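Mannosephosphate isomerase, putative (PDB 1ZX5) probably interconverts D-mannose 6-phosphate and D-fructose 6-phosphate as a zinc-dependent type 1 mannose-6-phosphate isomerase of the cupin superfamily. Local coordinates at residues Phe133-Glu143 and Trp201-Lys212. Numbering follows the deposited sequence.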
loop_
_atom_site.group_PDB
_atom_site.type_symbol
_atom_site.label_atom_id
_atom_site.label_comp_id
_atom_site.label_asym_id
_atom_site.label_seq_id
_atom_site.Cartn_x
_atom_site.Cartn_y
_atom_site.Cartn_z
ATOM N N PHE A 133 12.897 -10.772 -12.254
ATOM C CA PHE A 133 13.412 -11.179 -13.561
ATOM C C PHE A 133 12.955 -12.594 -13.871
ATOM O O PHE A 133 12.936 -13.458 -12.987
ATOM C CB PHE A 133 14.937 -11.078 -13.629
ATOM C CG PHE A 133 15.444 -9.672 -13.715
ATOM C CD1 PHE A 133 15.112 -8.860 -14.800
ATOM C CD2 PHE A 133 16.244 -9.144 -12.700
ATOM C CE1 PHE A 133 15.578 -7.543 -14.868
ATOM C CE2 PHE A 133 16.704 -7.831 -12.760
ATOM C CZ PHE A 133 16.373 -7.031 -13.844
ATOM N N LYS A 134 12.558 -12.826 -15.119
ATOM C CA LYS A 134 12.149 -14.169 -15.525
ATOM C C LYS A 134 13.346 -15.074 -15.855
ATOM O O LYS A 134 13.218 -16.291 -15.848
ATOM C CB LYS A 134 11.100 -14.133 -16.647
ATOM C CG LYS A 134 11.573 -13.571 -17.970
ATOM C CD LYS A 134 10.378 -13.213 -18.827
ATOM C CE LYS A 134 10.812 -12.883 -20.247
ATOM N NZ LYS A 134 9.671 -12.273 -21.001
ATOM N N GLU A 135 14.503 -14.468 -16.120
ATOM C CA GLU A 135 15.772 -15.192 -16.232
ATOM C C GLU A 135 16.871 -14.380 -15.550
ATOM O O GLU A 135 16.706 -13.180 -15.341
ATOM C CB GLU A 135 16.152 -15.441 -17.705
ATOM C CG GLU A 135 15.184 -16.350 -18.507
ATOM C CD GLU A 135 15.052 -17.791 -17.962
ATOM O OE1 GLU A 135 16.060 -18.365 -17.475
ATOM O OE2 GLU A 135 13.932 -18.355 -18.037
ATOM N N ASP A 136 17.983 -15.033 -15.205
ATOM C CA ASP A 136 19.193 -14.342 -14.743
ATOM C C ASP A 136 19.611 -13.270 -15.751
ATOM O O ASP A 136 19.545 -13.486 -16.961
ATOM C CB ASP A 136 20.352 -15.326 -14.567
ATOM C CG ASP A 136 20.194 -16.238 -13.354
ATOM O OD1 ASP A 136 19.181 -16.159 -12.627
ATOM O OD2 ASP A 136 21.113 -17.052 -13.125
ATOM N N VAL A 137 20.018 -12.109 -15.252
ATOM C CA VAL A 137 20.511 -11.029 -16.111
ATOM C C VAL A 137 21.850 -10.526 -15.584
ATOM O O VAL A 137 22.180 -10.725 -14.415
ATOM C CB VAL A 137 19.495 -9.828 -16.245
ATOM C CG1 VAL A 137 18.195 -10.272 -16.903
ATOM C CG2 VAL A 137 19.231 -9.158 -14.898
ATOM N N LYS A 138 22.622 -9.887 -16.455
ATOM C CA LYS A 138 23.867 -9.252 -16.052
ATOM C C LYS A 138 23.664 -7.737 -15.996
ATOM O O LYS A 138 23.121 -7.147 -16.926
ATOM C CB LYS A 138 24.994 -9.606 -17.026
ATOM C CG LYS A 138 25.283 -11.103 -17.163
ATOM C CD LYS A 138 26.522 -11.324 -18.027
ATOM C CE LYS A 138 26.543 -12.714 -18.673
ATOM N NZ LYS A 138 27.086 -13.770 -17.760
ATOM N N ILE A 139 24.097 -7.118 -14.900
ATOM C CA ILE A 139 24.030 -5.662 -14.749
ATOM C C ILE A 139 24.525 -4.919 -15.997
ATOM O O ILE A 139 23.873 -3.982 -16.455
ATOM C CB ILE A 139 24.774 -5.176 -13.463
ATOM C CG1 ILE A 139 23.808 -5.088 -12.280
ATOM C CG2 ILE A 139 25.421 -3.802 -13.670
ATOM C CD1 ILE A 139 22.681 -4.045 -12.423
ATOM N N GLU A 140 25.662 -5.362 -16.537
ATOM C CA GLU A 140 26.296 -4.742 -17.704
ATOM C C GLU A 140 25.398 -4.773 -18.934
ATOM O O GLU A 140 25.378 -3.820 -19.713
ATOM C CB GLU A 140 27.632 -5.428 -18.049
ATOM C CG GLU A 140 28.662 -5.470 -16.922
ATOM C CD GLU A 140 28.402 -6.580 -15.890
ATOM O OE1 GLU A 140 27.711 -7.581 -16.216
ATOM O OE2 GLU A 140 28.899 -6.441 -14.743
ATOM N N GLU A 141 24.678 -5.876 -19.116
ATOM C CA GLU A 141 23.779 -6.016 -20.252
ATOM C C GLU A 141 22.509 -5.161 -20.104
ATOM O O GLU A 141 21.981 -4.669 -21.101
ATOM C CB GLU A 141 23.479 -7.495 -20.533
ATOM C CG GLU A 141 24.659 -8.194 -21.252
ATOM C CD GLU A 141 24.622 -9.725 -21.198
ATOM O OE1 GLU A 141 23.579 -10.301 -20.810
ATOM O OE2 GLU A 141 25.656 -10.352 -21.554
ATOM N N LEU A 142 22.044 -4.970 -18.865
ATOM C CA LEU A 142 20.957 -4.028 -18.574
ATOM C C LEU A 142 21.373 -2.593 -18.910
ATOM O O LEU A 142 20.588 -1.836 -19.471
ATOM C CB LEU A 142 20.526 -4.111 -17.105
ATOM C CG LEU A 142 19.870 -5.382 -16.571
ATOM C CD1 LEU A 142 19.599 -5.229 -15.090
ATOM C CD2 LEU A 142 18.587 -5.693 -17.310
ATOM N N GLU A 143 22.610 -2.239 -18.561
ATOM C CA GLU A 143 23.207 -0.938 -18.909
ATOM C C GLU A 143 23.308 -0.673 -20.412
ATOM O O GLU A 143 23.115 0.458 -20.848
ATOM C CB GLU A 143 24.593 -0.798 -18.286
ATOM C CG GLU A 143 24.576 -0.184 -16.920
ATOM C CD GLU A 143 25.937 -0.220 -16.236
ATOM O OE1 GLU A 143 26.890 0.382 -16.776
ATOM O OE2 GLU A 143 26.044 -0.836 -15.150
ATOM N N TRP A 201 20.672 4.844 -11.717
ATOM C CA TRP A 201 21.383 3.601 -12.008
ATOM C C TRP A 201 22.406 3.168 -10.955
ATOM O O TRP A 201 22.515 1.979 -10.666
ATOM C CB TRP A 201 22.041 3.614 -13.400
ATOM C CG TRP A 201 22.314 2.205 -13.848
ATOM C CD1 TRP A 201 23.538 1.603 -13.983
ATOM C CD2 TRP A 201 21.335 1.195 -14.147
ATOM N NE1 TRP A 201 23.378 0.285 -14.367
ATOM C CE2 TRP A 201 22.039 0.011 -14.476
ATOM C CE3 TRP A 201 19.930 1.178 -14.177
ATOM C CZ2 TRP A 201 21.383 -1.179 -14.841
ATOM C CZ3 TRP A 201 19.277 -0.006 -14.541
ATOM C CH2 TRP A 201 20.006 -1.164 -14.870
ATOM N N GLU A 202 23.153 4.116 -10.388
ATOM C CA GLU A 202 24.116 3.784 -9.330
ATOM C C GLU A 202 23.451 3.134 -8.118
ATOM O O GLU A 202 24.043 2.256 -7.503
ATOM C CB GLU A 202 24.931 5.002 -8.892
ATOM C CG GLU A 202 25.963 5.460 -9.916
ATOM C CD GLU A 202 27.039 4.404 -10.201
ATOM O OE1 GLU A 202 27.759 4.002 -9.248
ATOM O OE2 GLU A 202 27.167 3.981 -11.382
ATOM N N LYS A 203 22.229 3.572 -7.792
ATOM C CA LYS A 203 21.451 3.011 -6.697
ATOM C C LYS A 203 20.873 1.653 -7.084
ATOM O O LYS A 203 20.907 0.728 -6.289
ATOM C CB LYS A 203 20.307 3.946 -6.263
ATOM C CG LYS A 203 20.686 5.391 -5.932
ATOM C CD LYS A 203 21.582 5.511 -4.722
ATOM C CE LYS A 203 21.868 6.986 -4.379
ATOM N NZ LYS A 203 20.930 7.481 -3.312
ATOM N N VAL A 204 20.327 1.556 -8.295
ATOM C CA VAL A 204 19.820 0.297 -8.843
ATOM C C VAL A 204 20.871 -0.816 -8.740
ATOM O O VAL A 204 20.571 -1.907 -8.260
ATOM C CB VAL A 204 19.350 0.450 -10.328
ATOM C CG1 VAL A 204 19.028 -0.907 -10.946
ATOM C CG2 VAL A 204 18.142 1.380 -10.423
ATOM N N LYS A 205 22.098 -0.529 -9.173
ATOM C CA LYS A 205 23.179 -1.520 -9.165
ATOM C C LYS A 205 23.461 -2.088 -7.773
ATOM O O LYS A 205 23.758 -3.266 -7.622
ATOM C CB LYS A 205 24.464 -0.920 -9.735
ATOM C CG LYS A 205 24.435 -0.687 -11.232
ATOM C CD LYS A 205 25.850 -0.432 -11.783
ATOM C CE LYS A 205 26.418 0.888 -11.277
ATOM N NZ LYS A 205 27.696 1.279 -11.967
ATOM N N LYS A 206 23.353 -1.240 -6.763
ATOM C CA LYS A 206 23.593 -1.640 -5.382
ATOM C C LYS A 206 22.487 -2.475 -4.712
ATOM O O LYS A 206 22.751 -3.167 -3.729
ATOM C CB LYS A 206 23.905 -0.397 -4.558
ATOM C CG LYS A 206 25.306 0.140 -4.891
ATOM C CD LYS A 206 25.583 1.430 -4.170
ATOM C CE LYS A 206 26.996 1.933 -4.444
ATOM N NZ LYS A 206 27.064 3.387 -4.077
ATOM N N VAL A 207 21.261 -2.421 -5.234
ATOM C CA VAL A 207 20.134 -3.067 -4.546
ATOM C C VAL A 207 19.426 -4.125 -5.389
ATOM O O VAL A 207 18.695 -4.946 -4.854
ATOM C CB VAL A 207 19.091 -2.027 -4.003
ATOM C CG1 VAL A 207 19.792 -0.903 -3.241
ATOM C CG2 VAL A 207 18.242 -1.445 -5.129
ATOM N N LEU A 208 19.649 -4.105 -6.700
ATOM C CA LEU A 208 18.888 -4.944 -7.626
ATOM C C LEU A 208 19.223 -6.438 -7.522
ATOM O O LEU A 208 20.399 -6.834 -7.588
ATOM C CB LEU A 208 19.059 -4.461 -9.073
ATOM C CG LEU A 208 18.302 -5.244 -10.154
ATOM C CD1 LEU A 208 16.781 -5.131 -9.959
ATOM C CD2 LEU A 208 18.734 -4.799 -11.552
ATOM N N ASN A 209 18.179 -7.250 -7.350
ATOM C CA ASN A 209 18.286 -8.705 -7.488
ATOM C C ASN A 209 18.276 -9.055 -8.980
ATOM O O ASN A 209 17.249 -8.927 -9.655
ATOM C CB ASN A 209 17.132 -9.391 -6.738
ATOM C CG ASN A 209 17.262 -10.922 -6.683
ATOM O OD1 ASN A 209 18.080 -11.531 -7.378
ATOM N ND2 ASN A 209 16.429 -11.545 -5.859
ATOM N N THR A 210 19.427 -9.478 -9.489
ATOM C CA THR A 210 19.583 -9.802 -10.907
ATOM C C THR A 210 19.298 -11.272 -11.232
ATOM O O THR A 210 19.390 -11.676 -12.397
ATOM C CB THR A 210 20.995 -9.440 -11.416
ATOM O OG1 THR A 210 21.981 -10.024 -10.552
ATOM C CG2 THR A 210 21.177 -7.907 -11.476
ATOM N N LYS A 211 18.939 -12.060 -10.211
ATOM C CA LYS A 211 18.609 -13.476 -10.400
ATOM C C LYS A 211 17.167 -13.686 -10.838
ATOM O O LYS A 211 16.281 -12.883 -10.532
ATOM C CB LYS A 211 18.843 -14.294 -9.115
ATOM C CG LYS A 211 20.246 -14.264 -8.552
ATOM C CD LYS A 211 21.293 -14.557 -9.618
ATOM C CE LYS A 211 22.643 -13.965 -9.234
ATOM N NZ LYS A 211 23.618 -14.054 -10.358
ATOM N N LYS A 212 16.948 -14.795 -11.541
ATOM C CA LYS A 212 15.619 -15.292 -11.855
ATOM C C LYS A 212 14.794 -15.429 -10.579
ATOM O O LYS A 212 15.270 -15.939 -9.561
ATOM C CB LYS A 212 15.722 -16.646 -12.566
ATOM C CG LYS A 212 14.385 -17.233 -12.989
ATOM C CD LYS A 212 14.557 -18.596 -13.663
ATOM C CE LYS A 212 13.184 -19.197 -13.980
ATOM N NZ LYS A 212 13.297 -20.602 -14.484
HETATM O O HOH W 1 14.814 -10.381 -9.909
#
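Asp-136 OD1 accepts the backbone N-H of Lys-212 at 2.8 Å, and an N-H...O angle of 174° marks this bond as nearly straight. The next link is backbone only: Val-137 N donates to Thr-210 O at 3.0 Å. One water ties the same loops together, accepting from Phe-133 N and donating to the carbonyl oxygens of Asn-209 and Lys-211. Asn-209 OD1 also takes the N-H of Lys-211, forming an Asx turn.

Val-137 CG2 sits over the centre of the Phe-133 ring, 3.5 Å above its plane, while Leu-208 CD2 meets that ring at its edge. Leu-208 CD2 also reaches Leu-142 CD1 at 3.7 Å, so Leu-208 bridges loop and helix. The Trp-201 indole, turned away from its own backbone N at chi1 -160°, sets its ring edge against Leu-142 CB, 3.7 Å from CH2, and Ile-139 CD1 lies 4.0 Å from Trp-201 CZ2. Its NE1 donates to Glu-143 OE2, although crowding in the model makes that bond's geometry less certain. Replacing Trp-201 by an alanine is likely to open a gap beside Leu-142 and Ile-139.

The contact joins the loop before helix 139-146 to the one after helix 201-207 at the protein surface, Phe-133's side chain about 10 Å from the bound beta-L-fructofuranose. Residues 139-143, starting the first helix, run roughly antiparallel to 201-207 (153°), segment axes 11.6 Å apart at closest approach; Phe-196 packs edge-to-face with Trp-201, Leu-157 of strand 157-161 touches Phe-133, and Tyr-194 of strand 194-195 touches Val-204.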